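Local coordinates for galactose-binding-like protein (PDB 7M1B) that probably binds sugars as a SusE-like protein of Bacteroides thetaiotaomicron and may also have a glycan-degrading capacity, at residues 265-276 with 370-381; 314-322 with 333-343. All blocks are in the same frame, centred on the assembly; numbering follows the deposited sequence.

Interaction 1. Residues 265-276 with 370-381; sequences TAQLSRFTSWQR and VMQQLWFYGTPI. With EDO (1,2-ethanediol), chain B.
Residues 265-276 and 370-381 pair as neighbouring antiparallel strands in the C-terminal domain, whose sequence groups it with the galactose-binding-like domains, a beta-sandwich family. Main-chain bonds run from Ile381 N and Thr265 O at one end to Gln372 N and Trp274 O at the other. Two classic beta bulges interrupt the pairing: Ser269 and Arg270 both face Tyr377, and Gln372 and Gln373 both face Trp274, whose O accepts from both amides. On the inward face Phe271 and Phe376 lie side by side, Phe271 CB 3.8 Å from the centroid of the Phe376 ring, while Leu268 CD1 meets that ring at its edge. On the opposite face lie Arg270, Tyr377, Trp274 and Trp375. The Arg270 guanidinium lies on the Tyr377 ring, planes 13° apart, with CZ 3.8 Å from the ring centroid. Arg270 CG sits between the backbone N and the carbonyl carbon (chi1 67°), and the chain then runs straight to NE, laying the group over the tyrosine; Glu202 takes NE in a salt bridge. A water joins Tyr377 OH to Thr272 OG1, which is also hydrogen-bonded to Glu342 OE2. Trp274 turns its edge to the face of Trp375, with Trp274 CH2 3.7 Å from Trp375 CD2. Trp375 NE1 donates to an in-plane lone pair of Gln373 OE1 (3.0 Å), helping to fix the indole's rotation. Arg276 NH1 donates to O2 of an ethanediol, probably from the crystallisation liquor, NH2 being held by Ala286 O. One face is thus mainly apolar; the other mixes rings with polar groups, where ring and carboxylate together probably stabilise the Arg270 charge.

Interaction 2. Residues 314-322 with 333-343; sequences ADCESIKPS and DITYASKGEEF
Pro321 rests on one face of the Tyr336 ring, its CG 4.0 Å from the centroid in a CH-pi contact, while a water lies in the ring plane at the edge. These contacts, within the galactose-binding-like domain, join the end of strand 311-317 and the loop after it to helix 331-338 and strand 341-344. The Phe343 ring has Glu317 O in plane at its edge, 3.4 Å from CE1, and Cys316 approaches obliquely in a sulfur-aromatic contact; Trp292 meets Phe343 edge-to-face. Asp333 grips the loop with both carboxylate oxygens: OD1 takes Ser322 N (2.8 Å, 165° at the hydrogen) and OD2 takes Ser322 OG, each on its syn lone pair. Ser330 N also donates to OD2. An alanine at Asp333 would leave Ser322 N and OG without these acceptors and is likely to let the loop drift from the helix. Nearer the strands Ser318 OG, anti to its own N (chi1 168°), gives its proton to Glu341 OE2; His363 NE2 is a further partner of that hydroxyl. The water at the tyrosine edge gathers three groups: it accepts from Ile319 N, donates to Glu341 OE2 and lies 2.6 Å from Tyr336 OH.

How the interactions relate
From the N terminus the chain first builds the two smaller sheets and then the first short strands of the large sheet before reaching 265-276 in strand 256-274. It goes on through strand 292-297 to 314-322, turns back and closes interaction 2, a small loop, at 333-343, which holds most of helix 331-338 and strand 341-344. Only later, after strand 352-362, does it return as 370-381 and close the much longer loop of interaction 1, inside which interaction 2 is nested. Their centres are 14 Å apart, yet they meet directly: Ser273 O lies 2.8 Å from Glu341 N. Strand 256-274 therefore stands between the 333-343 segment and the C-terminal strand 370-380, and links them.

Interaction 1. Residues 265-276 with 370-381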
loop_
_atom_site.group_PDB
_atom_site.type_symbol
_atom_site.label_atom_id
_atom_site.label_comp_id
_atom_site.label_asym_id
_atom_site.label_seq_id
_atom_site.Cartn_x
_atom_site.Cartn_y
_atom_site.Cartn_z
ATOM N N THR A 265 -6.488 5.116 12.563
ATOM C CA THR A 265 -6.412 3.795 11.930
ATOM C C THR A 265 -7.285 3.780 10.679
ATOM O O THR A 265 -8.405 4.284 10.706
ATOM C CB THR A 265 -6.895 2.739 12.917
ATOM O OG1 THR A 265 -5.977 2.799 14.028
ATOM C CG2 THR A 265 -6.790 1.334 12.338
ATOM N N ALA A 266 -6.823 3.117 9.625
ATOM C CA ALA A 266 -7.570 3.101 8.369
ATOM C C ALA A 266 -7.299 1.820 7.596
ATOM O O ALA A 266 -6.230 1.262 7.695
ATOM C CB ALA A 266 -7.213 4.324 7.532
ATOM N N GLN A 267 -8.281 1.424 6.779
ATOM C CA GLN A 267 -8.127 0.437 5.722
ATOM C C GLN A 267 -7.615 1.178 4.500
ATOM O O GLN A 267 -8.303 2.067 4.005
ATOM C CB GLN A 267 -9.500 -0.240 5.436
ATOM C CG GLN A 267 -9.361 -1.504 4.575
ATOM C CD GLN A 267 -8.618 -2.657 5.214
ATOM O OE1 GLN A 267 -8.860 -3.067 6.355
ATOM N NE2 GLN A 267 -7.707 -3.225 4.446
ATOM N N LEU A 268 -6.380 0.896 4.037
ATOM C CA LEU A 268 -5.760 1.691 2.995
ATOM C C LEU A 268 -6.078 1.165 1.602
ATOM O O LEU A 268 -6.033 -0.069 1.338
ATOM C CB LEU A 268 -4.250 1.687 3.233
ATOM C CG LEU A 268 -3.808 2.417 4.495
ATOM C CD1 LEU A 268 -2.263 2.354 4.680
ATOM C CD2 LEU A 268 -4.240 3.898 4.466
ATOM N N SER A 269 -6.270 2.095 0.678
ATOM C CA SER A 269 -6.516 1.826 -0.725
ATOM C C SER A 269 -5.276 2.064 -1.575
ATOM O O SER A 269 -4.907 1.220 -2.363
ATOM C CB SER A 269 -7.710 2.558 -1.282
ATOM O OG SER A 269 -7.546 3.982 -1.077
ATOM N N ARG A 270 -4.720 3.259 -1.495
ATOM C CA ARG A 270 -3.604 3.624 -2.368
ATOM C C ARG A 270 -2.921 4.869 -1.800
ATOM O O ARG A 270 -3.408 5.452 -0.816
ATOM C CB ARG A 270 -4.242 3.977 -3.731
ATOM C CG ARG A 270 -5.099 5.237 -3.714
ATOM C CD ARG A 270 -5.829 5.424 -5.078
ATOM N NE ARG A 270 -6.583 6.686 -5.119
ATOM C CZ ARG A 270 -6.150 7.926 -5.422
ATOM N NH1 ARG A 270 -4.891 8.179 -5.758
ATOM N NH2 ARG A 270 -7.020 8.922 -5.375
ATOM N N PHE A 271 -1.723 5.182 -2.315
ATOM C CA PHE A 271 -1.116 6.449 -1.945
ATOM C C PHE A 271 -0.446 7.044 -3.179
ATOM O O PHE A 271 -0.245 6.370 -4.193
ATOM C CB PHE A 271 -0.114 6.237 -0.783
ATOM C CG PHE A 271 1.167 5.495 -1.116
ATOM C CD1 PHE A 271 1.206 4.089 -1.214
ATOM C CD2 PHE A 271 2.304 6.207 -1.504
ATOM C CE1 PHE A 271 2.397 3.425 -1.545
ATOM C CE2 PHE A 271 3.488 5.540 -1.826
ATOM C CZ PHE A 271 3.532 4.138 -1.923
ATOM N N THR A 272 -0.163 8.349 -3.071
ATOM C CA THR A 272 0.504 9.099 -4.129
ATOM C C THR A 272 1.814 9.636 -3.537
ATOM O O THR A 272 1.836 10.111 -2.380
ATOM C CB THR A 272 -0.290 10.304 -4.649
ATOM O OG1 THR A 272 -1.573 9.774 -4.983
ATOM C CG2 THR A 272 0.332 10.964 -5.856
ATOM N N SER A 273 2.925 9.512 -4.301
ATOM C CA SER A 273 4.268 9.870 -3.811
ATOM C C SER A 273 4.846 10.900 -4.781
ATOM O O SER A 273 4.733 10.766 -6.018
ATOM C CB SER A 273 5.160 8.602 -3.874
ATOM O OG SER A 273 6.436 8.960 -3.413
ATOM N N TRP A 274 5.359 12.021 -4.227
ATOM C CA TRP A 274 6.102 12.977 -5.028
ATOM C C TRP A 274 7.559 13.058 -4.633
ATOM O O TRP A 274 7.857 13.122 -3.449
ATOM C CB TRP A 274 5.546 14.402 -4.846
ATOM C CG TRP A 274 4.212 14.590 -5.518
ATOM C CD1 TRP A 274 4.021 15.215 -6.715
ATOM C CD2 TRP A 274 2.915 14.336 -4.960
ATOM N NE1 TRP A 274 2.674 15.376 -6.956
ATOM C CE2 TRP A 274 1.975 14.837 -5.895
ATOM C CE3 TRP A 274 2.442 13.695 -3.799
ATOM C CZ2 TRP A 274 0.580 14.706 -5.707
ATOM C CZ3 TRP A 274 1.066 13.634 -3.587
ATOM C CH2 TRP A 274 0.153 14.114 -4.533
ATOM N N GLN A 275 8.436 13.056 -5.669
ATOM C CA GLN A 275 9.859 13.258 -5.470
ATOM C C GLN A 275 10.156 14.759 -5.245
ATOM O O GLN A 275 9.427 15.633 -5.735
ATOM C CB GLN A 275 10.641 12.874 -6.744
ATOM C CG GLN A 275 10.597 11.354 -7.001
ATOM C CD GLN A 275 11.187 11.085 -8.369
ATOM O OE1 GLN A 275 12.243 11.609 -8.734
ATOM N NE2 GLN A 275 10.497 10.232 -9.116
ATOM N N ARG A 276 11.294 15.039 -4.564
ATOM C CA ARG A 276 11.726 16.447 -4.426
ATOM C C ARG A 276 12.120 16.886 -5.846
ATOM O O ARG A 276 12.696 16.142 -6.657
ATOM C CB ARG A 276 12.968 16.477 -3.487
ATOM C CG ARG A 276 13.671 17.835 -3.445
ATOM C CD ARG A 276 14.795 17.934 -4.463
ATOM N NE ARG A 276 15.890 16.971 -4.135
ATOM C CZ ARG A 276 16.966 17.290 -3.373
ATOM N NH1 ARG A 276 17.147 18.559 -2.929
ATOM N NH2 ARG A 276 17.803 16.336 -3.089
ATOM N N VAL A 370 15.358 11.327 -0.102
ATOM C CA VAL A 370 14.838 12.700 -0.042
ATOM C C VAL A 370 13.517 12.606 -0.818
ATOM O O VAL A 370 13.491 12.025 -1.912
ATOM C CB VAL A 370 15.718 13.739 -0.760
ATOM C CG1 VAL A 370 15.082 15.137 -0.616
ATOM C CG2 VAL A 370 17.101 13.804 -0.118
ATOM N N MET A 371 12.419 13.045 -0.213
ATOM C CA MET A 371 11.124 13.035 -0.944
ATOM C C MET A 371 10.366 14.324 -0.714
ATOM O O MET A 371 10.713 15.075 0.155
ATOM C CB MET A 371 10.309 11.842 -0.469
ATOM C CG MET A 371 10.877 10.505 -1.111
ATOM S SD MET A 371 11.120 10.344 -3.009
ATOM C CE MET A 371 9.398 10.063 -3.418
ATOM N N GLN A 372 9.239 14.529 -1.457
ATOM C CA GLN A 372 8.568 15.843 -1.358
ATOM C C GLN A 372 7.236 15.675 -0.621
ATOM O O GLN A 372 6.813 16.578 0.112
ATOM C CB GLN A 372 8.239 16.398 -2.771
ATOM C CG GLN A 372 7.646 17.792 -2.808
ATOM C CD GLN A 372 7.390 18.110 -4.263
ATOM O OE1 GLN A 372 6.336 17.744 -4.838
ATOM N NE2 GLN A 372 8.303 18.840 -4.885
ATOM N N GLN A 373 6.499 14.589 -0.873
ATOM C CA GLN A 373 5.092 14.545 -0.381
ATOM C C GLN A 373 4.556 13.119 -0.456
ATOM O O GLN A 373 4.899 12.405 -1.415
ATOM C CB GLN A 373 4.206 15.501 -1.212
ATOM C CG GLN A 373 2.876 15.828 -0.520
ATOM C CD GLN A 373 2.867 16.930 0.546
ATOM O OE1 GLN A 373 1.851 17.114 1.204
ATOM N NE2 GLN A 373 4.020 17.427 0.976
ATOM N N LEU A 374 3.655 12.745 0.501
ATOM C CA LEU A 374 2.982 11.426 0.433
ATOM C C LEU A 374 1.526 11.636 0.858
ATOM O O LEU A 374 1.305 12.290 1.912
ATOM C CB LEU A 374 3.564 10.480 1.477
ATOM C CG LEU A 374 4.989 10.036 1.239
ATOM C CD1 LEU A 374 5.453 9.195 2.433
ATOM C CD2 LEU A 374 5.030 9.212 -0.061
ATOM N N TRP A 375 0.591 11.342 -0.056
ATOM C CA TRP A 375 -0.816 11.402 0.326
ATOM C C TRP A 375 -1.396 9.997 0.365
ATOM O O TRP A 375 -1.257 9.281 -0.599
ATOM C CB TRP A 375 -1.602 12.243 -0.687
ATOM C CG TRP A 375 -1.333 13.723 -0.636
ATOM C CD1 TRP A 375 -0.429 14.354 0.176
ATOM C CD2 TRP A 375 -1.904 14.697 -1.525
ATOM N NE1 TRP A 375 -0.452 15.697 -0.115
ATOM C CE2 TRP A 375 -1.343 15.931 -1.161
ATOM C CE3 TRP A 375 -2.912 14.670 -2.533
ATOM C CZ2 TRP A 375 -1.691 17.128 -1.814
ATOM C CZ3 TRP A 375 -3.243 15.871 -3.140
ATOM C CH2 TRP A 375 -2.652 17.096 -2.802
ATOM N N PHE A 376 -2.119 9.658 1.452
ATOM C CA PHE A 376 -2.665 8.303 1.637
ATOM C C PHE A 376 -4.192 8.367 1.473
ATOM O O PHE A 376 -4.806 9.332 1.927
ATOM C CB PHE A 376 -2.305 7.761 3.011
ATOM C CG PHE A 376 -0.932 7.137 3.054
ATOM C CD1 PHE A 376 0.196 7.820 2.673
ATOM C CD2 PHE A 376 -0.821 5.764 3.337
ATOM C CE1 PHE A 376 1.421 7.154 2.693
ATOM C CE2 PHE A 376 0.404 5.126 3.370
ATOM C CZ PHE A 376 1.495 5.801 2.900
ATOM N N TYR A 377 -4.752 7.300 0.932
ATOM C CA TYR A 377 -6.180 7.219 0.703
ATOM C C TYR A 377 -6.704 5.970 1.349
ATOM O O TYR A 377 -6.008 4.960 1.337
ATOM C CB TYR A 377 -6.546 7.208 -0.789
ATOM C CG TYR A 377 -6.191 8.508 -1.485
ATOM C CD1 TYR A 377 -4.875 8.733 -1.924
ATOM C CD2 TYR A 377 -7.120 9.521 -1.643
ATOM C CE1 TYR A 377 -4.503 9.929 -2.518
ATOM C CE2 TYR A 377 -6.776 10.726 -2.251
ATOM C CZ TYR A 377 -5.466 10.922 -2.691
ATOM O OH TYR A 377 -5.117 12.094 -3.309
ATOM N N GLY A 378 -7.946 6.007 1.865
ATOM C CA GLY A 378 -8.520 4.766 2.382
ATOM C C GLY A 378 -9.803 5.125 3.158
ATOM O O GLY A 378 -10.378 6.217 3.013
ATOM N N THR A 379 -10.156 4.252 4.080
ATOM C CA THR A 379 -11.379 4.392 4.856
ATOM C C THR A 379 -11.001 4.373 6.337
ATOM O O THR A 379 -10.595 3.326 6.841
ATOM C CB THR A 379 -12.373 3.246 4.552
ATOM O OG1 THR A 379 -12.603 3.120 3.123
ATOM C CG2 THR A 379 -13.649 3.470 5.357
ATOM N N PRO A 380 -11.165 5.501 7.056
ATOM C CA PRO A 380 -10.935 5.525 8.488
ATOM C C PRO A 380 -11.818 4.526 9.220
ATOM O O PRO A 380 -12.960 4.213 8.817
ATOM C CB PRO A 380 -11.347 6.947 8.936
ATOM C CG PRO A 380 -11.198 7.733 7.647
ATOM C CD PRO A 380 -11.642 6.787 6.527
ATOM N N ILE A 381 -11.272 3.999 10.301
ATOM C CA ILE A 381 -12.053 3.008 11.033
ATOM C C ILE A 381 -13.195 3.587 11.911
ATOM O O ILE A 381 -14.218 2.874 12.023
ATOM C CB ILE A 381 -11.248 1.778 11.484
ATOM C CG1 ILE A 381 -11.025 0.896 10.254
ATOM C CG2 ILE A 381 -11.955 1.036 12.601
ATOM C CD1 ILE A 381 -9.867 -0.030 10.376
HETATM C C1 EDO B . 18.565 21.625 -0.095
HETATM O O1 EDO B . 18.478 21.966 -1.475
HETATM C C2 EDO B . 18.473 20.151 0.074
HETATM O O2 EDO B . 19.106 19.312 -0.941
HETATM O O HOH W 1 -3.326 11.998 -5.111
HETATM O O HOH W 2 7.363 16.552 -7.261
HETATM O O HOH W 3 13.284 13.077 -4.470
#

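Interaction 2. Residues 314-322 with 333-343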
loop_
_atom_site.group_PDB
_atom_site.type_symbol
_atom_site.label_atom_id
_atom_site.label_comp_id
_atom_site.label_asym_id
_atom_site.label_seq_id
_atom_site.Cartn_x
_atom_site.Cartn_y
_atom_site.Cartn_z
ATOM N N ALA A 314 2.593 -3.285 0.711
ATOM C CA ALA A 314 2.741 -2.968 -0.718
ATOM C C ALA A 314 4.203 -3.112 -1.088
ATOM O O ALA A 314 5.091 -2.912 -0.246
ATOM C CB ALA A 314 2.323 -1.533 -1.002
ATOM N N ASP A 315 4.410 -3.574 -2.337
ATOM C CA ASP A 315 5.700 -3.493 -3.002
ATOM C C ASP A 315 5.540 -2.404 -4.040
ATOM O O ASP A 315 4.511 -2.347 -4.779
ATOM C CB ASP A 315 6.011 -4.800 -3.731
ATOM C CG ASP A 315 6.216 -5.964 -2.784
ATOM O OD1 ASP A 315 7.148 -5.915 -1.947
ATOM O OD2 ASP A 315 5.502 -6.942 -2.960
ATOM N N CYS A 316 6.571 -1.560 -4.126
ATOM C CA CYS A 316 6.422 -0.374 -4.931
ATOM C C CYS A 316 7.666 -0.131 -5.765
ATOM O O CYS A 316 8.781 -0.223 -5.221
ATOM C CB CYS A 316 6.230 0.862 -4.053
ATOM S SG CYS A 316 4.828 0.781 -2.910
ATOM N N GLU A 317 7.465 0.308 -6.996
ATOM C CA GLU A 317 8.584 0.763 -7.849
ATOM C C GLU A 317 8.231 2.068 -8.554
ATOM O O GLU A 317 7.264 2.134 -9.327
ATOM C CB GLU A 317 8.974 -0.350 -8.851
ATOM C CG GLU A 317 10.100 0.150 -9.776
ATOM C CD GLU A 317 10.757 -0.875 -10.663
ATOM O OE1 GLU A 317 10.265 -2.000 -10.642
ATOM O OE2 GLU A 317 11.732 -0.567 -11.362
ATOM N N SER A 318 9.032 3.117 -8.282
ATOM C CA SER A 318 8.921 4.381 -9.005
ATOM C C SER A 318 9.533 4.184 -10.391
ATOM O O SER A 318 10.706 3.822 -10.514
ATOM C CB SER A 318 9.662 5.434 -8.219
ATOM O OG SER A 318 9.841 6.643 -8.975
ATOM N N ILE A 319 8.720 4.417 -11.436
ATOM C CA ILE A 319 9.126 4.275 -12.838
ATOM C C ILE A 319 9.656 5.602 -13.380
ATOM O O ILE A 319 9.057 6.670 -13.152
ATOM C CB ILE A 319 7.921 3.755 -13.663
ATOM C CG1 ILE A 319 7.512 2.349 -13.185
ATOM C CG2 ILE A 319 8.308 3.696 -15.131
ATOM C CD1 ILE A 319 8.649 1.382 -12.991
ATOM N N LYS A 320 10.769 5.516 -14.164
ATOM C CA LYS A 320 11.279 6.640 -14.952
ATOM C C LYS A 320 10.826 6.437 -16.397
ATOM O O LYS A 320 11.367 5.574 -17.054
ATOM C CB LYS A 320 12.796 6.787 -14.858
ATOM C CG LYS A 320 13.326 8.061 -15.504
ATOM C CD LYS A 320 14.874 8.102 -15.305
ATOM C CE LYS A 320 15.418 9.452 -15.774
ATOM N NZ LYS A 320 16.903 9.498 -15.607
ATOM N N PRO A 321 9.764 7.076 -16.914
ATOM C CA PRO A 321 9.233 6.725 -18.253
ATOM C C PRO A 321 10.274 6.608 -19.374
ATOM O O PRO A 321 10.214 5.696 -20.210
ATOM C CB PRO A 321 8.286 7.891 -18.573
ATOM C CG PRO A 321 7.752 8.279 -17.206
ATOM C CD PRO A 321 8.966 8.152 -16.271
ATOM N N SER A 322 11.241 7.530 -19.406
ATOM C CA SER A 322 12.257 7.507 -20.467
ATOM C C SER A 322 13.236 6.338 -20.344
ATOM O O SER A 322 13.873 5.922 -21.345
ATOM C CB SER A 322 13.051 8.782 -20.376
ATOM O OG SER A 322 13.890 8.718 -19.201
ATOM N N ASP A 333 9.437 12.463 -18.329
ATOM C CA ASP A 333 9.845 12.144 -16.959
ATOM C C ASP A 333 9.438 13.268 -15.995
ATOM O O ASP A 333 8.923 12.976 -14.868
ATOM C CB ASP A 333 11.365 11.995 -16.866
ATOM C CG ASP A 333 11.926 10.769 -17.592
ATOM O OD1 ASP A 333 11.175 9.778 -17.792
ATOM O OD2 ASP A 333 13.186 10.819 -17.946
ATOM N N ILE A 334 9.710 14.503 -16.364
ATOM C CA ILE A 334 9.477 15.633 -15.446
ATOM C C ILE A 334 7.983 15.911 -15.241
ATOM O O ILE A 334 7.509 16.049 -14.108
ATOM C CB ILE A 334 10.232 16.844 -15.999
ATOM C CG1 ILE A 334 11.749 16.646 -15.819
ATOM C CG2 ILE A 334 9.717 18.101 -15.281
ATOM C CD1 ILE A 334 12.580 17.587 -16.666
ATOM N N THR A 335 7.209 15.886 -16.315
ATOM C CA THR A 335 5.773 15.986 -16.187
ATOM C C THR A 335 5.231 14.845 -15.320
ATOM O O THR A 335 4.379 15.077 -14.441
ATOM C CB THR A 335 5.144 16.024 -17.595
ATOM O OG1 THR A 335 5.709 17.143 -18.284
ATOM C CG2 THR A 335 3.632 16.156 -17.586
ATOM N N TYR A 336 5.579 13.600 -15.662
ATOM C CA TYR A 336 5.110 12.432 -14.926
ATOM C C TYR A 336 5.393 12.557 -13.423
ATOM O O TYR A 336 4.509 12.321 -12.584
ATOM C CB TYR A 336 5.692 11.151 -15.534
ATOM C CG TYR A 336 5.372 9.839 -14.856
ATOM C CD1 TYR A 336 4.197 9.144 -15.101
ATOM C CD2 TYR A 336 6.236 9.325 -13.888
ATOM C CE1 TYR A 336 3.944 7.919 -14.477
ATOM C CE2 TYR A 336 6.027 8.096 -13.278
ATOM C CZ TYR A 336 4.834 7.428 -13.515
ATOM O OH TYR A 336 4.657 6.229 -12.869
ATOM N N ALA A 337 6.649 12.834 -13.069
ATOM C CA ALA A 337 6.926 12.868 -11.642
ATOM C C ALA A 337 6.205 14.026 -10.963
ATOM O O ALA A 337 5.793 13.861 -9.806
ATOM C CB ALA A 337 8.442 13.041 -11.471
ATOM N N SER A 338 6.094 15.171 -11.645
ATOM C CA SER A 338 5.501 16.319 -10.971
ATOM C C SER A 338 4.001 16.084 -10.660
ATOM O O SER A 338 3.445 16.794 -9.804
ATOM C CB SER A 338 5.715 17.585 -11.819
ATOM O OG SER A 338 4.810 17.554 -12.987
ATOM N N LYS A 339 3.330 15.187 -11.410
ATOM C CA LYS A 339 1.912 14.900 -11.217
ATOM C C LYS A 339 1.639 13.907 -10.074
ATOM O O LYS A 339 0.494 13.735 -9.607
ATOM C CB LYS A 339 1.321 14.437 -12.554
ATOM C CG LYS A 339 1.419 12.923 -12.783
ATOM C CD LYS A 339 0.327 12.373 -13.727
ATOM C CE LYS A 339 0.805 12.158 -15.150
ATOM N NZ LYS A 339 -0.313 11.950 -16.110
ATOM N N GLY A 340 2.699 13.327 -9.484
ATOM C CA GLY A 340 2.514 12.391 -8.373
ATOM C C GLY A 340 2.452 10.954 -8.915
ATOM O O GLY A 340 1.720 10.626 -9.853
ATOM N N GLU A 341 3.193 10.080 -8.261
ATOM C CA GLU A 341 3.299 8.635 -8.633
ATOM C C GLU A 341 2.338 7.825 -7.780
ATOM O O GLU A 341 2.330 7.899 -6.532
ATOM C CB GLU A 341 4.762 8.271 -8.493
ATOM C CG GLU A 341 5.644 8.998 -9.492
ATOM C CD GLU A 341 7.103 8.706 -9.192
ATOM O OE1 GLU A 341 7.744 9.505 -8.593
ATOM O OE2 GLU A 341 7.517 7.527 -9.515
ATOM N N GLU A 342 1.523 7.005 -8.461
ATOM C CA GLU A 342 0.421 6.349 -7.778
ATOM C C GLU A 342 0.738 4.882 -7.495
ATOM O O GLU A 342 1.268 4.180 -8.373
ATOM C CB GLU A 342 -0.802 6.374 -8.749
ATOM C CG GLU A 342 -1.113 7.765 -9.260
ATOM C CD GLU A 342 -1.734 8.716 -8.274
ATOM O OE1 GLU A 342 -2.078 9.838 -8.719
ATOM O OE2 GLU A 342 -1.874 8.356 -7.068
ATOM N N PHE A 343 0.402 4.432 -6.273
ATOM C CA PHE A 343 0.626 3.043 -5.896
ATOM C C PHE A 343 -0.596 2.481 -5.173
ATOM O O PHE A 343 -1.120 3.121 -4.272
ATOM C CB PHE A 343 1.842 2.934 -4.929
ATOM C CG PHE A 343 3.099 3.469 -5.575
ATOM C CD1 PHE A 343 3.813 2.653 -6.443
ATOM C CD2 PHE A 343 3.459 4.806 -5.513
ATOM C CE1 PHE A 343 4.942 3.135 -7.100
ATOM C CE2 PHE A 343 4.588 5.286 -6.156
ATOM C CZ PHE A 343 5.303 4.472 -6.997
HETATM O O HOH W 4 6.079 5.605 -10.839
#